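Local coordinates for glycosyl transferases group 1 family protein (Francisella tularensis subsp. tularensis, PDB 5I45) that probably acts as a glycosyltransferase, here represented by the C-terminal domain of the longer enzyme, which belongs to the GT-B clan, at residues 35-39 / 67-73; 5-9 / 193-199. The contacts are given in a common frame with arbitrary orientation. Where two conformers were deposited one is given. Numbering follows the deposited sequence.

Overall arrangement
Both contacts lie at the surface of the C-terminal domain, a Rossmann-like fold with a parallel sheet between helices, but they join different parts of it. Contact 1 links the loops at the C-terminal ends of two adjacent strands, 30-35 and 61-66. Contact 2 brings together the two ends of the modelled chain, where residues 5-9 meet the exit of helix 178-195; all of contact 1 falls between its segments in sequence. Their centres are 27 Å apart and their nearest atoms about 12 Å, without touching. Both use backbone hydrogen bonds and water; contact 1 adds the salt bridges of two arginines to one aspartate, whereas contact 2 has no salt bridge.

Contact 1. Residues 35-39 / 67-73; sequences FGRIR and GEATPRD
The two loops run side by side, with CA-CA distances of 4.7 Å for G36-G67, 4.6 Å for I38-A69 and 6.1 Å for R39-D73. Among backbone contacts, I38 N donates to E68 O (3.0 Å), and G67 CA lies 3.3 Å from G36 O in a CA-H...O contact. Glycine suits position 67 (phi/psi 156/-179) because a CB would collide with G36 O. Both loops leave adjacent strands of a Rossmann-like sheet at their C-terminal ends, the side that in GT-B relatives faces the donor-binding cleft. Apolar packing comes from I38 (m, t), whose CB is 4.1 Å from A69 CB; it also meets F76 and K77 of helix 74-86. The charged end is a salt-bridge network: D73 OD2 accepts from R39 NH1 at 2.9 Å and more weakly from R37 NH2 at 3.4 Å, both arginines trans through chi1 to chi3. One water ties together R37 NE (2.7 Å), I38 O (2.8 Å), T70 N (2.9 Å) and D73 OD2 (2.8 Å). D73 immediately precedes helix 74-86.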
ATOM      1  N   PHE A  35       2.760  -4.358  -0.575  1.00  9.81           N
ATOM      2  CA  PHE A  35       2.748  -5.720  -1.093  1.00 10.63           C
ATOM      3  C   PHE A  35       4.106  -6.167  -1.557  1.00 11.42           C
ATOM      4  O   PHE A  35       4.836  -5.393  -2.165  1.00 13.09           O
ATOM      5  CB  PHE A  35       1.772  -5.792  -2.292  1.00 11.23           C
ATOM      6  CG  PHE A  35       0.348  -5.689  -1.896  1.00 11.27           C
ATOM      7  CD1 PHE A  35      -0.214  -4.465  -1.597  1.00 11.24           C
ATOM      8  CD2 PHE A  35      -0.452  -6.837  -1.820  1.00 12.13           C
ATOM      9  CE1 PHE A  35      -1.557  -4.381  -1.257  1.00 11.50           C
ATOM     10  CE2 PHE A  35      -1.779  -6.746  -1.459  1.00 12.44           C
ATOM     11  CZ  PHE A  35      -2.329  -5.527  -1.162  1.00 11.99           C
ATOM     12  N   GLY A  36       4.401  -7.431  -1.354  1.00 12.40           N
ATOM     13  CA  GLY A  36       5.579  -8.035  -1.901  1.00 12.78           C
ATOM     14  C   GLY A  36       6.590  -8.418  -0.869  1.00 12.41           C
ATOM     15  O   GLY A  36       6.372  -8.330   0.337  1.00 11.97           O
ATOM     16  N   ARG A  37       7.726  -8.861  -1.362  0.70 13.35           N
ATOM     17  CA  ARG A  37       8.768  -9.344  -0.508  0.70 13.40           C
ATOM     18  C   ARG A  37       9.243  -8.274   0.478  0.70 12.30           C
ATOM     19  O   ARG A  37       9.301  -7.088   0.153  0.70 12.41           O
ATOM     20  CB  ARG A  37       9.896  -9.809  -1.422  0.70 14.73           C
ATOM     21  CG  ARG A  37      11.090 -10.373  -0.748  0.70 15.73           C
ATOM     22  CD  ARG A  37      12.047 -10.908  -1.790  0.70 16.73           C
ATOM     23  NE  ARG A  37      13.336 -11.177  -1.176  0.70 16.79           N
ATOM     24  CZ  ARG A  37      14.348 -11.838  -1.725  0.70 18.39           C
ATOM     25  NH1 ARG A  37      14.252 -12.386  -2.928  0.70 19.63           N
ATOM     26  NH2 ARG A  37      15.463 -11.985  -1.027  0.70 18.35           N
ATOM     27  N   ILE A  38       9.547  -8.707   1.691  1.00 11.88           N
ATOM     28  CA  ILE A  38      10.058  -7.824   2.739  1.00 11.36           C
ATOM     29  C   ILE A  38      11.574  -7.833   2.603  1.00 11.09           C
ATOM     30  O   ILE A  38      12.248  -8.828   2.912  1.00 11.27           O
ATOM     31  CB  ILE A  38       9.652  -8.310   4.138  1.00 11.45           C
ATOM     32  CG1 ILE A  38       8.134  -8.260   4.283  1.00 11.46           C
ATOM     33  CG2 ILE A  38      10.344  -7.501   5.230  1.00 11.76           C
ATOM     34  CD1 ILE A  38       7.614  -8.952   5.515  1.00 12.04           C
ATOM     35  N   ARG A  39      12.113  -6.708   2.138  1.00 10.66           N
ATOM     36  CA  ARG A  39      13.543  -6.590   1.839  1.00 10.93           C
ATOM     37  C   ARG A  39      13.859  -5.118   1.756  1.00 10.85           C
ATOM     38  O   ARG A  39      13.029  -4.342   1.308  1.00 10.22           O
ATOM     39  CB  ARG A  39      13.847  -7.295   0.506  1.00 11.52           C
ATOM     40  CG  ARG A  39      15.290  -7.282   0.063  1.00 12.13           C
ATOM     41  CD  ARG A  39      15.582  -8.301  -1.042  1.00 12.85           C
ATOM     42  NE  ARG A  39      16.946  -8.175  -1.557  1.00 14.02           N
ATOM     43  CZ  ARG A  39      18.036  -8.598  -0.929  1.00 14.39           C
ATOM     44  NH1 ARG A  39      17.969  -9.260   0.240  1.00 14.88           N
ATOM     45  NH2 ARG A  39      19.230  -8.399  -1.473  1.00 15.14           N
ATOM     46  N   GLY A  67       3.268  -9.809   2.587  1.00 13.89           N
ATOM     47  CA  GLY A  67       4.398 -10.488   1.932  1.00 14.49           C
ATOM     48  C   GLY A  67       5.274 -11.108   3.002  1.00 15.20           C
ATOM     49  O   GLY A  67       4.975 -11.007   4.210  1.00 17.16           O
ATOM     50  N   GLU A  68       6.353 -11.745   2.591  0.50 17.67           N
ATOM     51  CA  GLU A  68       7.250 -12.322   3.572  0.50 17.23           C
ATOM     52  C   GLU A  68       8.684 -12.049   3.253  0.50 15.08           C
ATOM     53  O   GLU A  68       9.038 -11.623   2.152  0.50 14.43           O
ATOM     54  CB  GLU A  68       7.008 -13.821   3.747  0.50 19.76           C
ATOM     55  CG  GLU A  68       5.692 -14.104   4.459  0.50 22.28           C
ATOM     56  CD  GLU A  68       5.627 -15.478   5.084  0.50 25.08           C
ATOM     57  OE1 GLU A  68       6.436 -16.356   4.720  0.50 27.26           O
ATOM     58  OE2 GLU A  68       4.748 -15.682   5.944  0.50 27.38           O
ATOM     59  N   ALA A  69       9.502 -12.268   4.264  1.00 14.02           N
ATOM     60  CA  ALA A  69      10.922 -12.131   4.153  1.00 12.72           C
ATOM     61  C   ALA A  69      11.479 -13.517   3.825  1.00 13.00           C
ATOM     62  O   ALA A  69      11.111 -14.506   4.482  1.00 13.81           O
ATOM     63  CB  ALA A  69      11.501 -11.665   5.460  1.00 13.06           C
ATOM     64  N   THR A  70      12.377 -13.593   2.857  1.00 12.53           N
ATOM     65  CA  THR A  70      13.093 -14.840   2.595  1.00 12.59           C
ATOM     66  C   THR A  70      14.126 -15.003   3.715  1.00 12.03           C
ATOM     67  O   THR A  70      14.389 -14.073   4.489  1.00 11.35           O
ATOM     68  CB  THR A  70      13.799 -14.806   1.245  1.00 13.02           C
ATOM     69  OG1 THR A  70      14.778 -13.778   1.272  1.00 13.32           O
ATOM     70  CG2 THR A  70      12.808 -14.562   0.108  1.00 13.97           C
ATOM     71  N   PRO A  71      14.736 -16.199   3.822  1.00 12.66           N
ATOM     72  CA  PRO A  71      15.704 -16.414   4.912  1.00 13.32           C
ATOM     73  C   PRO A  71      16.782 -15.346   5.086  1.00 12.94           C
ATOM     74  O   PRO A  71      17.071 -14.949   6.197  1.00 13.77           O
ATOM     75  CB  PRO A  71      16.315 -17.747   4.528  1.00 14.41           C
ATOM     76  CG  PRO A  71      15.152 -18.496   3.985  1.00 14.97           C
ATOM     77  CD  PRO A  71      14.462 -17.461   3.122  1.00 13.92           C
ATOM     78  N   ARG A  72      17.347 -14.841   3.999  1.00 12.36           N
ATOM     79  CA  ARG A  72      18.389 -13.850   4.113  1.00 12.79           C
ATOM     80  C   ARG A  72      17.919 -12.524   4.691  1.00 12.26           C
ATOM     81  O   ARG A  72      18.758 -11.741   5.136  1.00 13.36           O
ATOM     82  CB  ARG A  72      19.086 -13.619   2.773  1.00 13.10           C
ATOM     83  CG  ARG A  72      18.221 -12.978   1.697  1.00 13.01           C
ATOM     84  CD  ARG A  72      18.987 -12.721   0.405  1.00 13.95           C
ATOM     85  NE  ARG A  72      19.490 -13.933  -0.232  1.00 14.43           N
ATOM     86  CZ  ARG A  72      20.740 -14.361  -0.211  1.00 15.78           C
ATOM     87  NH1 ARG A  72      21.692 -13.662   0.387  1.00 17.07           N
ATOM     88  NH2 ARG A  72      21.047 -15.483  -0.825  1.00 16.89           N
ATOM     89  N   ASP A  73      16.614 -12.279   4.699  1.00 11.49           N
ATOM     90  CA  ASP A  73      16.032 -11.063   5.223  1.00 11.25           C
ATOM     91  C   ASP A  73      15.179 -11.220   6.485  1.00 11.19           C
ATOM     92  O   ASP A  73      14.540 -10.267   6.905  1.00 10.88           O
ATOM     93  CB  ASP A  73      15.204 -10.411   4.127  1.00 11.51           C
ATOM     94  CG  ASP A  73      16.076  -9.919   2.989  1.00 12.66           C
ATOM     95  OD1 ASP A  73      17.120  -9.309   3.289  1.00 14.24           O
ATOM     96  OD2 ASP A  73      15.711 -10.182   1.819  1.00 13.72           O
TER
HETATM   97  O   HOH W   1      13.098 -11.064   1.534  1.00 12.87           O

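Contact 2. Residues 5-9 / 193-199; sequences GVDTQ and TTKYKIQ
The first and last modelled residues of the domain belong to the same contact, and a single parallel beta bridge, V6 with K197, joins the two segments although more than 180 residues separate them. V6 supplies both bonds: V6 N donates to Y196 O (2.9 Å), and V6 O accepts from I198 N (3.1 Å). CA-CA distances are 5.4 Å for V6-K197 and 4.5 Å for G5-Y196. Y196 (phi/psi -127/27) is the first residue to leave helical geometry after helix 178-195, and K197 (-87/128) is extended, so that the chain straightens enough to pair. Glycine fits at position 5, since a CB there would clash with Y196 O and crowd I198 CG1. Because the N-terminal part of the enzyme precedes residue 5, this pairing probably lies near the interdomain connection, as in GT-B relatives. V6 points away, onto L129 and E130 of helix 126-133. I198 (m, t) points toward 5-9, its CG1 3.7 Å from G5 C and its CD1 3.6 Å from D7 N. T8 packs OG1 against K197 CG (3.6 Å) and CG2 against T193 CG2 (4.2 Å). D7 forms an Asx turn, Q9 N donating to D7 OD1 at 2.9 Å. Two waters span the polar end: one accepts from T8 N (3.1 Å) and Q199 N (3.3 Å), the other bonds T8 OG1 (2.7 Å) and donates to Q199 OE1 (3.2 Å).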
ATOM      1  N   GLY A   5      -0.073  -4.635 -18.312  1.00 27.05           N
ATOM      2  CA  GLY A   5      -1.488  -4.400 -17.953  1.00 25.76           C
ATOM      3  C   GLY A   5      -1.949  -5.254 -16.797  1.00 25.11           C
ATOM      4  O   GLY A   5      -1.232  -6.139 -16.316  1.00 26.67           O
ATOM      5  N   VAL A   6      -3.183  -5.018 -16.380  1.00 22.48           N
ATOM      6  CA  VAL A   6      -3.746  -5.713 -15.255  1.00 22.00           C
ATOM      7  C   VAL A   6      -5.091  -6.341 -15.647  1.00 20.41           C
ATOM      8  O   VAL A   6      -5.819  -5.800 -16.505  1.00 19.89           O
ATOM      9  CB  VAL A   6      -3.851  -4.731 -14.056  1.00 22.86           C
ATOM     10  CG1 VAL A   6      -4.585  -3.462 -14.449  1.00 22.70           C
ATOM     11  CG2 VAL A   6      -4.503  -5.389 -12.856  1.00 23.30           C
ATOM     12  N   ASP A   7      -5.386  -7.493 -15.047  1.00 20.07           N
ATOM     13  CA  ASP A   7      -6.622  -8.239 -15.293  1.00 20.66           C
ATOM     14  C   ASP A   7      -7.685  -7.650 -14.395  1.00 18.96           C
ATOM     15  O   ASP A   7      -7.711  -7.925 -13.206  1.00 18.42           O
ATOM     16  CB  ASP A   7      -6.422  -9.745 -14.994  1.00 22.70           C
ATOM     17  CG  ASP A   7      -7.662 -10.599 -15.305  1.00 24.86           C
ATOM     18  OD1 ASP A   7      -8.750 -10.046 -15.535  1.00 25.31           O
ATOM     19  OD2 ASP A   7      -7.540 -11.848 -15.327  1.00 27.69           O
ATOM     20  N   THR A   8      -8.580  -6.854 -14.982  1.00 18.48           N
ATOM     21  CA  THR A   8      -9.631  -6.175 -14.218  1.00 18.07           C
ATOM     22  C   THR A   8     -10.794  -7.096 -13.789  1.00 18.45           C
ATOM     23  O   THR A   8     -11.693  -6.631 -13.084  1.00 18.69           O
ATOM     24  CB  THR A   8     -10.147  -4.936 -14.961  1.00 18.29           C
ATOM     25  OG1 THR A   8     -10.590  -5.323 -16.248  1.00 20.16           O
ATOM     26  CG2 THR A   8      -9.027  -3.893 -15.084  1.00 18.12           C
ATOM     27  N   GLN A   9     -10.764  -8.355 -14.233  0.60 19.79           N
ATOM     28  CA  GLN A   9     -11.695  -9.393 -13.757  0.60 20.77           C
ATOM     29  C   GLN A   9     -11.179  -9.963 -12.426  0.60 20.03           C
ATOM     30  O   GLN A   9     -11.930 -10.613 -11.691  0.60 20.35           O
ATOM     31  CB  GLN A   9     -11.841 -10.565 -14.754  0.60 23.12           C
ATOM     32  CG  GLN A   9     -12.307 -10.204 -16.162  0.60 24.42           C
ATOM     33  CD  GLN A   9     -12.592 -11.418 -17.063  0.60 27.12           C
ATOM     34  OE1 GLN A   9     -12.105 -12.530 -16.831  0.60 28.60           O
ATOM     35  NE2 GLN A   9     -13.372 -11.195 -18.111  0.60 28.59           N
ATOM     36  N   THR A 193      -8.185   1.330 -16.060  1.00 14.32           N
ATOM     37  CA  THR A 193      -9.227   0.564 -16.753  1.00 15.44           C
ATOM     38  C   THR A 193      -9.356   0.984 -18.223  1.00 16.50           C
ATOM     39  O   THR A 193      -9.901   0.236 -19.044  1.00 17.49           O
ATOM     40  CB  THR A 193     -10.592   0.638 -16.048  1.00 15.84           C
ATOM     41  OG1 THR A 193     -10.972   2.009 -15.894  1.00 16.30           O
ATOM     42  CG2 THR A 193     -10.530  -0.039 -14.704  1.00 16.46           C
ATOM     43  N   THR A 194      -8.813   2.156 -18.565  1.00 16.76           N
ATOM     44  CA  THR A 194      -8.833   2.648 -19.937  1.00 18.59           C
ATOM     45  C   THR A 194      -7.570   2.283 -20.679  1.00 19.80           C
ATOM     46  O   THR A 194      -7.646   1.828 -21.827  1.00 22.33           O
ATOM     47  CB  THR A 194      -8.944   4.178 -19.977  1.00 19.37           C
ATOM     48  OG1 THR A 194     -10.145   4.583 -19.319  1.00 20.84           O
ATOM     49  CG2 THR A 194      -8.944   4.706 -21.422  1.00 21.11           C
ATOM     50  N   LYS A 195      -6.411   2.507 -20.054  1.00 19.77           N
ATOM     51  CA  LYS A 195      -5.128   2.377 -20.749  1.00 22.05           C
ATOM     52  C   LYS A 195      -4.289   1.132 -20.438  1.00 22.37           C
ATOM     53  O   LYS A 195      -3.426   0.770 -21.232  1.00 23.75           O
ATOM     54  CB  LYS A 195      -4.296   3.653 -20.487  1.00 23.90           C
ATOM     55  CG  LYS A 195      -2.938   3.678 -21.176  1.00 27.13           C
ATOM     56  CD  LYS A 195      -2.483   5.071 -21.593  1.00 30.12           C
ATOM     57  CE  LYS A 195      -2.383   6.049 -20.448  1.00 29.84           C
ATOM     58  NZ  LYS A 195      -1.558   7.258 -20.804  1.00 30.61           N
ATOM     59  N   TYR A 196      -4.547   0.465 -19.316  1.00 21.04           N
ATOM     60  CA  TYR A 196      -3.738  -0.666 -18.903  1.00 21.94           C
ATOM     61  C   TYR A 196      -4.593  -1.918 -18.617  1.00 21.62           C
ATOM     62  O   TYR A 196      -4.211  -2.761 -17.814  1.00 24.49           O
ATOM     63  CB  TYR A 196      -2.932  -0.301 -17.646  1.00 21.44           C
ATOM     64  CG  TYR A 196      -1.972   0.849 -17.782  1.00 22.34           C
ATOM     65  CD1 TYR A 196      -2.377   2.152 -17.557  1.00 21.88           C
ATOM     66  CD2 TYR A 196      -0.635   0.626 -18.109  1.00 24.70           C
ATOM     67  CE1 TYR A 196      -1.501   3.208 -17.687  1.00 22.93           C
ATOM     68  CE2 TYR A 196       0.254   1.677 -18.214  1.00 25.35           C
ATOM     69  CZ  TYR A 196      -0.189   2.968 -18.009  1.00 24.46           C
ATOM     70  OH  TYR A 196       0.693   4.028 -18.121  1.00 26.22           O
ATOM     71  N   LYS A 197      -5.750  -2.023 -19.261  1.00 21.63           N
ATOM     72  CA  LYS A 197      -6.640  -3.168 -19.089  1.00 21.61           C
ATOM     73  C   LYS A 197      -6.205  -4.242 -20.079  1.00 23.10           C
ATOM     74  O   LYS A 197      -6.058  -3.947 -21.269  1.00 23.79           O
ATOM     75  CB  LYS A 197      -8.081  -2.721 -19.379  1.00 20.94           C
ATOM     76  CG  LYS A 197      -9.143  -3.778 -19.190  1.00 21.33           C
ATOM     77  CD  LYS A 197     -10.536  -3.242 -19.493  1.00 21.33           C
ATOM     78  CE  LYS A 197     -11.517  -4.402 -19.691  1.00 21.75           C
ATOM     79  NZ  LYS A 197     -12.962  -4.002 -19.738  1.00 22.02           N
ATOM     80  N   ILE A 198      -5.980  -5.472 -19.606  1.00 24.24           N
ATOM     81  CA  ILE A 198      -5.545  -6.584 -20.493  1.00 26.24           C
ATOM     82  C   ILE A 198      -6.603  -6.928 -21.548  1.00 27.16           C
ATOM     83  O   ILE A 198      -6.267  -7.214 -22.698  1.00 29.15           O
ATOM     84  CB  ILE A 198      -5.162  -7.838 -19.674  1.00 28.16           C
ATOM     85  CG1 ILE A 198      -3.889  -7.546 -18.876  1.00 28.59           C
ATOM     86  CG2 ILE A 198      -4.963  -9.060 -20.581  1.00 29.90           C
ATOM     87  CD1 ILE A 198      -3.509  -8.611 -17.878  1.00 30.55           C
ATOM     88  N   GLN A 199      -7.879  -6.848 -21.168  1.00 26.83           N
ATOM     89  CA  GLN A 199      -8.981  -7.184 -22.085  1.00 27.23           C
ATOM     90  C   GLN A 199      -9.717  -5.972 -22.663  1.00 25.85           C
ATOM     91  O   GLN A 199     -10.714  -6.131 -23.405  1.00 23.52           O
ATOM     92  CB  GLN A 199      -9.972  -8.082 -21.365  1.00 28.35           C
ATOM     93  CG  GLN A 199      -9.430  -9.447 -21.009  1.00 30.31           C
ATOM     94  CD  GLN A 199     -10.454 -10.250 -20.242  1.00 32.41           C
ATOM     95  OE1 GLN A 199     -10.610 -10.071 -19.027  1.00 35.45           O
ATOM     96  NE2 GLN A 199     -11.161 -11.139 -20.939  1.00 34.32           N
TER
HETATM   97  O   HOH W   2      -8.820  -7.135 -18.063  1.00 24.58           O
HETATM   98  O   HOH W   3     -11.670  -7.360 -17.675  1.00 34.65           O